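Local coordinates for digeranylgeranylglycerophospholipid reductase (Sulfolobus acidocaldarius, PDB 4OPC), which reduces the double bonds of the geranylgeranyl chains of archaeal phospholipids, using one bound FAD, to give the saturated membrane lipids, at residues T86-N91 / K369-E374; L191-D196 / P255-S260. All coordinates share one frame; numbering follows the deposited sequence.

Interaction 1. Residues T86-N91 / K369-E374; sequences TVWTVN and KKIIKE
Trp88, on strand 87-97, meets Lys370 in a cation-pi contact that fastens the loop between helices 360-368 and 374-383 to the large mixed sheet. The side chains approach tip to tip: NZ of Lys370 stands over one face of the indole, 3.7 Å from the centroid of the five-membered ring and 27° off its normal. Bends at chi2 and chi3 curl the lysine chain, and its ammonium also donates to Ile372 O at 3.0 Å, in the carbonyl plane on a lone pair. That one charge therefore grips both the ring and its own loop. CG1 of Ile372 packs at 3.7 Å on Trp88 CH2, the side chains crossing at about a right angle, while CG2 of Ile371 lies near the ring plane at the edge. A broad, flat indole suits this place, offering a pi face to the cation and hydrocarbon to the isoleucines. An alanine in place of this tryptophan would probably leave the ammonium of Lys370 without its aromatic partner and open a gap beside Ile372.

From the start of helix 374-383, Glu374 lays its CG against Trp88 CB at 3.7 Å and carries its carboxylate on to the strand backbone at Thr89. The loop helps position these groups: Lys370, with positive phi, ends helix 360-368 in a Schellman motif, and Lys373 occupies the N-cap position before helix 374-383, its backbone N bonded to Asp376 OD2. Backbone bonds join Trp88 to Leu79 and Val90 to Ile77 of strand 70-80. A bound phospholipid lies about 4 Å from the Trp88 side chain. Thr89 N donates to Glu374 OE2 at 2.8 Å and 162°, on the anti side of the oxygen and 29° out of the carboxylate plane.

Interaction 2. Residues L191-D196 / P255-S260; sequences LLTKED and PDVDKS
Leu192 and Asp258 join the end of strand 183-193 to the short strand 257-258 through their backbones: Asp258 N donates to Leu192 O at 2.8 Å, almost straight at 175°. A second bond runs from Lys194 N to Asp256 O at 2.9 Å, nearly along the C=O axis. Between the two, Thr193 faces Val257 as an antiparallel non-hydrogen-bonded pair, their CA atoms 4.2 Å apart and their side chains diverging.

The apolar part is carried by Leu191 and Val257, whose side chains cross obliquely. CB of the leucine lies 4.0 Å from CB of the valine, and its CD1 reaches both valine methyls. The branched valine suits a strand and fills the buried side, where Val227 of strand 226-234 also touches it.

Other contacts involve polar atoms. The extended chain of the exposed Lys194 runs past the second strand, CE 3.4 Å from the carbonyl oxygen Val257 O. Thr193 and Asp256 lie side by side, pointing the same way, with the threonine methyl CG2 3.4 Å from the aspartate OD2. That OD2 accepts from Tyr219 OH and lies 2.7 Å from a water that also reaches Asp196 O, so that the water bridges the two segments. Thr193 OG1, set between backbone N and carbonyl carbon by chi1 of 66°, donates to Glu195 O, two residues on and just past the strand end, from above its carbonyl plane.

Asp258 OD1 accepts from Ser260 N at 3.0 Å. This bond makes an Asx turn, to which Ser260 OG adds a second donor on the same face of the carboxylate, placed where the chain rounds the corner between the short antiparallel bridge and strand 261-271, an outermost strand of the large mixed sheet.

Overall arrangement
Both contacts reach the same mixed sheet of eight strands, each through one of its two segments: interaction 1 involves strand 87-97, toward one side of it, and interaction 2 involves strand 183-193, next to the outermost strand 261-271 at the other. Their centres are 28 Å apart and their nearest atoms about 14 Å, so they do not touch. Along the chain, residues 191-260 fall wholly between 91 and 369. Interaction 1 lies on the lipid side: the Val90 side chain is about 9 Å from that of His298, which binds the phospholipid, and about 14 Å from the flavin cofactor. Interaction 2 lies away from the annotated sites, although the Leu191 side chain is about 13 Å from the cofactor.

Interaction 1. Residues T86-N91 / K369-E374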
ATOM      1  N   THR A  86     -14.313  21.007 -11.616  1.00 17.17           N
ATOM      2  CA  THR A  86     -13.247  20.559 -12.494  1.00 17.33           C
ATOM      3  C   THR A  86     -12.979  19.071 -12.291  1.00 15.76           C
ATOM      4  O   THR A  86     -12.714  18.626 -11.174  1.00 17.39           O
ATOM      5  CB  THR A  86     -11.938  21.345 -12.262  1.00 17.04           C
ATOM      6  OG1 THR A  86     -12.194  22.754 -12.339  1.00 18.46           O
ATOM      7  CG2 THR A  86     -10.915  20.963 -13.313  1.00 20.14           C
ATOM      8  N   VAL A  87     -13.054  18.313 -13.382  1.00 15.93           N
ATOM      9  CA  VAL A  87     -12.762  16.886 -13.360  1.00 16.99           C
ATOM     10  C   VAL A  87     -11.579  16.610 -14.275  1.00 18.90           C
ATOM     11  O   VAL A  87     -11.607  16.953 -15.456  1.00 22.36           O
ATOM     12  CB  VAL A  87     -13.964  16.055 -13.838  1.00 17.00           C
ATOM     13  CG1 VAL A  87     -13.604  14.573 -13.879  1.00 19.75           C
ATOM     14  CG2 VAL A  87     -15.150  16.276 -12.923  1.00 22.22           C
ATOM     15  N   TRP A  88     -10.532  16.021 -13.713  1.00 19.33           N
ATOM     16  CA  TRP A  88      -9.384  15.575 -14.485  1.00 20.91           C
ATOM     17  C   TRP A  88      -9.535  14.096 -14.816  1.00 19.98           C
ATOM     18  O   TRP A  88      -9.844  13.279 -13.942  1.00 22.82           O
ATOM     19  CB  TRP A  88      -8.091  15.803 -13.703  1.00 21.06           C
ATOM     20  CG  TRP A  88      -7.618  17.238 -13.671  1.00 22.61           C
ATOM     21  CD1 TRP A  88      -8.217  18.323 -14.255  1.00 26.27           C
ATOM     22  CD2 TRP A  88      -6.447  17.736 -13.012  1.00 20.59           C
ATOM     23  NE1 TRP A  88      -7.482  19.461 -14.002  1.00 25.31           N
ATOM     24  CE2 TRP A  88      -6.388  19.124 -13.248  1.00 23.01           C
ATOM     25  CE3 TRP A  88      -5.430  17.136 -12.257  1.00 24.60           C
ATOM     26  CZ2 TRP A  88      -5.366  19.925 -12.740  1.00 24.93           C
ATOM     27  CZ3 TRP A  88      -4.414  17.934 -11.758  1.00 23.93           C
ATOM     28  CH2 TRP A  88      -4.389  19.312 -12.004  1.00 27.96           C
ATOM     29  N   THR A  89      -9.320  13.738 -16.073  1.00 24.38           N
ATOM     30  CA  THR A  89      -9.405  12.345 -16.475  1.00 24.16           C
ATOM     31  C   THR A  89      -8.020  11.776 -16.742  1.00 26.33           C
ATOM     32  O   THR A  89      -7.269  12.317 -17.558  1.00 30.68           O
ATOM     33  CB  THR A  89     -10.269  12.180 -17.730  1.00 27.49           C
ATOM     34  OG1 THR A  89     -11.589  12.662 -17.463  1.00 32.37           O
ATOM     35  CG2 THR A  89     -10.347  10.715 -18.133  1.00 29.15           C
ATOM     36  N   VAL A  90      -7.676  10.696 -16.048  1.00 27.84           N
ATOM     37  CA  VAL A  90      -6.448   9.975 -16.347  1.00 27.99           C
ATOM     38  C   VAL A  90      -6.773   8.545 -16.768  1.00 34.41           C
ATOM     39  O   VAL A  90      -7.450   7.809 -16.052  1.00 34.63           O
ATOM     40  CB  VAL A  90      -5.431  10.021 -15.176  1.00 26.50           C
ATOM     41  CG1 VAL A  90      -4.996  11.456 -14.919  1.00 39.66           C
ATOM     42  CG2 VAL A  90      -6.013   9.417 -13.909  1.00 33.76           C
ATOM     43  N   ASN A  91      -6.311   8.167 -17.954  1.00 32.42           N
ATOM     44  CA  ASN A  91      -6.618   6.852 -18.502  1.00 33.12           C
ATOM     45  C   ASN A  91      -5.584   5.809 -18.108  1.00 34.52           C
ATOM     46  O   ASN A  91      -4.402   6.117 -17.963  1.00 33.71           O
ATOM     47  CB  ASN A  91      -6.750   6.926 -20.022  1.00 34.75           C
ATOM     48  CG  ASN A  91      -7.924   7.775 -20.461  1.00 41.09           C
ATOM     49  OD1 ASN A  91      -9.050   7.582 -20.006  1.00 41.44           O
ATOM     50  ND2 ASN A  91      -7.664   8.730 -21.342  1.00 49.58           N
ATOM     51  N   LYS A 369      -7.450  26.140 -13.068  1.00 20.46           N
ATOM     52  CA  LYS A 369      -6.471  26.887 -13.855  1.00 22.66           C
ATOM     53  C   LYS A 369      -5.473  25.974 -14.558  1.00 21.28           C
ATOM     54  O   LYS A 369      -4.575  26.473 -15.249  1.00 27.00           O
ATOM     55  CB  LYS A 369      -5.703  27.881 -12.976  1.00 26.12           C
ATOM     56  CG  LYS A 369      -6.553  28.962 -12.333  1.00 28.19           C
ATOM     57  CD  LYS A 369      -6.867  30.092 -13.297  1.00 35.06           C
ATOM     58  CE  LYS A 369      -7.650  31.197 -12.600  1.00 43.32           C
ATOM     59  NZ  LYS A 369      -7.954  32.345 -13.498  1.00 55.64           N
ATOM     60  N   LYS A 370      -5.623  24.665 -14.387  1.00 24.72           N
ATOM     61  CA  LYS A 370      -4.720  23.692 -15.000  1.00 29.18           C
ATOM     62  C   LYS A 370      -3.268  23.939 -14.599  1.00 26.70           C
ATOM     63  O   LYS A 370      -2.382  24.031 -15.455  1.00 29.11           O
ATOM     64  CB  LYS A 370      -4.859  23.706 -16.527  1.00 38.75           C
ATOM     65  CG  LYS A 370      -6.135  23.063 -17.037  1.00 46.26           C
ATOM     66  CD  LYS A 370      -6.234  21.621 -16.562  1.00 63.59           C
ATOM     67  CE  LYS A 370      -5.052  20.790 -17.039  1.00 46.40           C
ATOM     68  NZ  LYS A 370      -4.981  19.477 -16.337  1.00 55.45           N
ATOM     69  N   ILE A 371      -3.043  24.049 -13.293  1.00 24.59           N
ATOM     70  CA  ILE A 371      -1.719  24.285 -12.724  1.00 22.17           C
ATOM     71  C   ILE A 371      -0.696  23.284 -13.275  1.00 23.55           C
ATOM     72  O   ILE A 371       0.446  23.647 -13.584  1.00 24.86           O
ATOM     73  CB  ILE A 371      -1.790  24.266 -11.163  1.00 25.90           C
ATOM     74  CG1 ILE A 371      -0.467  24.704 -10.537  1.00 29.48           C
ATOM     75  CG2 ILE A 371      -2.259  22.908 -10.626  1.00 26.39           C
ATOM     76  CD1 ILE A 371      -0.538  24.876  -9.033  1.00 27.89           C
ATOM     77  N   ILE A 372      -1.120  22.031 -13.414  1.00 22.82           N
ATOM     78  CA  ILE A 372      -0.359  21.018 -14.135  1.00 26.26           C
ATOM     79  C   ILE A 372      -1.323  20.274 -15.042  1.00 26.23           C
ATOM     80  O   ILE A 372      -2.540  20.388 -14.885  1.00 29.20           O
ATOM     81  CB  ILE A 372       0.349  20.014 -13.194  1.00 25.91           C
ATOM     82  CG1 ILE A 372      -0.667  19.180 -12.407  1.00 27.51           C
ATOM     83  CG2 ILE A 372       1.308  20.731 -12.253  1.00 24.73           C
ATOM     84  CD1 ILE A 372      -0.025  18.076 -11.582  1.00 27.07           C
ATOM     85  N   LYS A 373      -0.787  19.536 -16.005  1.00 26.01           N
ATOM     86  CA  LYS A 373      -1.626  18.755 -16.897  1.00 27.83           C
ATOM     87  C   LYS A 373      -2.026  17.441 -16.227  1.00 28.04           C
ATOM     88  O   LYS A 373      -1.380  16.998 -15.272  1.00 26.61           O
ATOM     89  CB  LYS A 373      -0.897  18.480 -18.210  1.00 26.59           C
ATOM     90  CG  LYS A 373      -0.507  19.728 -18.983  1.00 36.01           C
ATOM     91  CD  LYS A 373       0.236  19.359 -20.259  1.00 41.67           C
ATOM     92  CE  LYS A 373       0.594  20.593 -21.073  1.00 51.35           C
ATOM     93  NZ  LYS A 373       1.423  20.245 -22.262  1.00 62.67           N
ATOM     94  N   GLU A 374      -3.099  16.829 -16.722  1.00 28.71           N
ATOM     95  CA  GLU A 374      -3.513  15.508 -16.262  1.00 29.98           C
ATOM     96  C   GLU A 374      -2.360  14.518 -16.398  1.00 37.59           C
ATOM     97  O   GLU A 374      -2.119  13.700 -15.504  1.00 32.67           O
ATOM     98  CB  GLU A 374      -4.728  15.030 -17.064  1.00 31.70           C
ATOM     99  CG  GLU A 374      -6.009  15.782 -16.737  1.00 42.24           C
ATOM    100  CD  GLU A 374      -6.944  15.896 -17.923  1.00 57.58           C
ATOM    101  OE1 GLU A 374      -6.458  16.204 -19.030  1.00 63.52           O
ATOM    102  OE2 GLU A 374      -8.162  15.680 -17.752  1.00 37.74           O
TER

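Interaction 2. Residues L191-D196 / P255-S260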
ATOM      1  N   LEU A 191     -22.512  -1.179  -2.289  1.00 20.01           N
ATOM      2  CA  LEU A 191     -23.959  -1.025  -2.381  1.00 21.48           C
ATOM      3  C   LEU A 191     -24.448  -1.175  -3.813  1.00 23.53           C
ATOM      4  O   LEU A 191     -23.724  -0.881  -4.763  1.00 24.21           O
ATOM      5  CB  LEU A 191     -24.358   0.365  -1.871  1.00 25.90           C
ATOM      6  CG  LEU A 191     -24.065   0.650  -0.397  1.00 26.47           C
ATOM      7  CD1 LEU A 191     -23.444   2.018  -0.250  1.00 33.41           C
ATOM      8  CD2 LEU A 191     -25.341   0.558   0.423  1.00 36.30           C
ATOM      9  N   LEU A 192     -25.693  -1.627  -3.959  1.00 25.66           N
ATOM     10  CA  LEU A 192     -26.374  -1.584  -5.249  1.00 26.78           C
ATOM     11  C   LEU A 192     -26.873  -0.167  -5.513  1.00 23.00           C
ATOM     12  O   LEU A 192     -27.117   0.594  -4.575  1.00 28.57           O
ATOM     13  CB  LEU A 192     -27.555  -2.557  -5.261  1.00 27.53           C
ATOM     14  CG  LEU A 192     -27.195  -4.009  -4.946  1.00 30.65           C
ATOM     15  CD1 LEU A 192     -28.402  -4.933  -5.084  1.00 32.74           C
ATOM     16  CD2 LEU A 192     -26.057  -4.476  -5.839  1.00 30.05           C
ATOM     17  N   THR A 193     -27.005   0.197  -6.787  1.00 27.55           N
ATOM     18  CA  THR A 193     -27.487   1.527  -7.162  1.00 28.14           C
ATOM     19  C   THR A 193     -28.862   1.457  -7.830  1.00 31.78           C
ATOM     20  O   THR A 193     -29.228   0.435  -8.415  1.00 32.21           O
ATOM     21  CB  THR A 193     -26.515   2.247  -8.112  1.00 31.08           C
ATOM     22  OG1 THR A 193     -26.463   1.549  -9.365  1.00 31.63           O
ATOM     23  CG2 THR A 193     -25.120   2.299  -7.504  1.00 26.18           C
ATOM     24  N   LYS A 194     -29.611   2.553  -7.741  1.00 29.14           N
ATOM     25  CA  LYS A 194     -30.973   2.608  -8.272  1.00 27.61           C
ATOM     26  C   LYS A 194     -30.980   3.023  -9.735  1.00 40.84           C
ATOM     27  O   LYS A 194     -31.936   2.767 -10.465  1.00 49.37           O
ATOM     28  CB  LYS A 194     -31.814   3.603  -7.475  1.00 33.78           C
ATOM     29  CG  LYS A 194     -31.731   3.461  -5.970  1.00 34.76           C
ATOM     30  CD  LYS A 194     -32.621   4.505  -5.306  1.00 47.18           C
ATOM     31  CE  LYS A 194     -32.231   4.754  -3.857  1.00 43.98           C
ATOM     32  NZ  LYS A 194     -33.061   5.833  -3.252  1.00 54.35           N
ATOM     33  N   GLU A 195     -29.910   3.689 -10.146  1.00 35.13           N
ATOM     34  CA  GLU A 195     -29.767   4.183 -11.503  1.00 34.45           C
ATOM     35  C   GLU A 195     -28.460   3.634 -12.068  1.00 34.92           C
ATOM     36  O   GLU A 195     -27.492   3.440 -11.322  1.00 32.15           O
ATOM     37  CB  GLU A 195     -29.742   5.713 -11.490  1.00 38.34           C
ATOM     38  CG  GLU A 195     -30.336   6.373 -12.722  1.00 50.28           C
ATOM     39  CD  GLU A 195     -30.682   7.834 -12.486  1.00 60.27           C
ATOM     40  OE1 GLU A 195     -30.821   8.229 -11.309  1.00 75.92           O
ATOM     41  OE2 GLU A 195     -30.814   8.592 -13.470  1.00 47.67           O
ATOM     42  N   ASP A 196     -28.443   3.363 -13.371  1.00 31.09           N
ATOM     43  CA  ASP A 196     -27.237   2.898 -14.048  1.00 31.76           C
ATOM     44  C   ASP A 196     -26.090   3.849 -13.776  1.00 27.70           C
ATOM     45  O   ASP A 196     -26.262   5.069 -13.760  1.00 29.78           O
ATOM     46  CB  ASP A 196     -27.451   2.788 -15.559  1.00 31.27           C
ATOM     47  CG  ASP A 196     -28.373   1.649 -15.938  1.00 43.79           C
ATOM     48  OD1 ASP A 196     -28.615   0.769 -15.087  1.00 54.78           O
ATOM     49  OD2 ASP A 196     -28.843   1.632 -17.094  1.00 56.95           O
ATOM     50  N   PRO A 255     -25.461   9.684  -4.348  1.00 22.63           N
ATOM     51  CA  PRO A 255     -26.889   9.934  -4.150  1.00 24.08           C
ATOM     52  C   PRO A 255     -27.732   8.788  -4.702  1.00 24.54           C
ATOM     53  O   PRO A 255     -28.904   8.680  -4.356  1.00 28.77           O
ATOM     54  CB  PRO A 255     -27.135  11.207  -4.962  1.00 25.90           C
ATOM     55  CG  PRO A 255     -26.080  11.192  -6.007  1.00 27.59           C
ATOM     56  CD  PRO A 255     -24.875  10.596  -5.347  1.00 26.20           C
ATOM     57  N   ASP A 256     -27.120   7.940  -5.523  1.00 24.51           N
ATOM     58  CA  ASP A 256     -27.825   6.900  -6.264  1.00 28.14           C
ATOM     59  C   ASP A 256     -27.895   5.543  -5.570  1.00 25.09           C
ATOM     60  O   ASP A 256     -28.571   4.642  -6.064  1.00 29.67           O
ATOM     61  CB  ASP A 256     -27.183   6.716  -7.646  1.00 29.63           C
ATOM     62  CG  ASP A 256     -25.681   6.445  -7.573  1.00 32.02           C
ATOM     63  OD1 ASP A 256     -24.977   7.081  -6.756  1.00 24.77           O
ATOM     64  OD2 ASP A 256     -25.196   5.597  -8.352  1.00 31.57           O
ATOM     65  N   VAL A 257     -27.205   5.376  -4.448  1.00 23.16           N
ATOM     66  CA  VAL A 257     -27.134   4.049  -3.831  1.00 24.52           C
ATOM     67  C   VAL A 257     -28.414   3.684  -3.093  1.00 25.13           C
ATOM     68  O   VAL A 257     -29.134   4.544  -2.594  1.00 26.65           O
ATOM     69  CB  VAL A 257     -25.946   3.897  -2.863  1.00 22.99           C
ATOM     70  CG1 VAL A 257     -24.636   3.956  -3.628  1.00 23.19           C
ATOM     71  CG2 VAL A 257     -25.995   4.952  -1.765  1.00 26.77           C
ATOM     72  N   ASP A 258     -28.686   2.388  -3.031  1.00 23.34           N
ATOM     73  CA  ASP A 258     -29.802   1.879  -2.264  1.00 25.97           C
ATOM     74  C   ASP A 258     -29.253   1.452  -0.905  1.00 24.99           C
ATOM     75  O   ASP A 258     -28.604   0.409  -0.784  1.00 27.57           O
ATOM     76  CB  ASP A 258     -30.420   0.692  -2.992  1.00 27.21           C
ATOM     77  CG  ASP A 258     -31.701   0.220  -2.350  1.00 34.08           C
ATOM     78  OD1 ASP A 258     -31.870   0.428  -1.134  1.00 28.74           O
ATOM     79  OD2 ASP A 258     -32.541  -0.356  -3.066  1.00 35.96           O
ATOM     80  N   LYS A 259     -29.510   2.262   0.118  1.00 30.67           N
ATOM     81  CA  LYS A 259     -28.950   2.015   1.446  1.00 32.33           C
ATOM     82  C   LYS A 259     -29.581   0.816   2.158  1.00 34.88           C
ATOM     83  O   LYS A 259     -29.175   0.462   3.269  1.00 33.78           O
ATOM     84  CB  LYS A 259     -29.033   3.271   2.315  1.00 34.07           C
ATOM     85  CG  LYS A 259     -28.029   4.353   1.925  1.00 36.38           C
ATOM     86  CD  LYS A 259     -27.899   5.409   3.011  1.00 42.02           C
ATOM     87  CE  LYS A 259     -28.737   6.627   2.696  1.00 49.67           C
ATOM     88  NZ  LYS A 259     -28.174   7.361   1.534  1.00 52.94           N
ATOM     89  N   SER A 260     -30.567   0.193   1.519  1.00 28.07           N
ATOM     90  CA  SER A 260     -31.143  -1.043   2.040  1.00 30.46           C
ATOM     91  C   SER A 260     -30.498  -2.275   1.400  1.00 33.10           C
ATOM     92  O   SER A 260     -30.755  -3.397   1.833  1.00 35.15           O
ATOM     93  CB  SER A 260     -32.659  -1.071   1.828  1.00 31.30           C
ATOM     94  OG  SER A 260     -32.992  -1.453   0.506  1.00 31.84           O
TER
HETATM   95  O   HOH W   1     -25.987   6.220 -10.895  1.00 29.81           O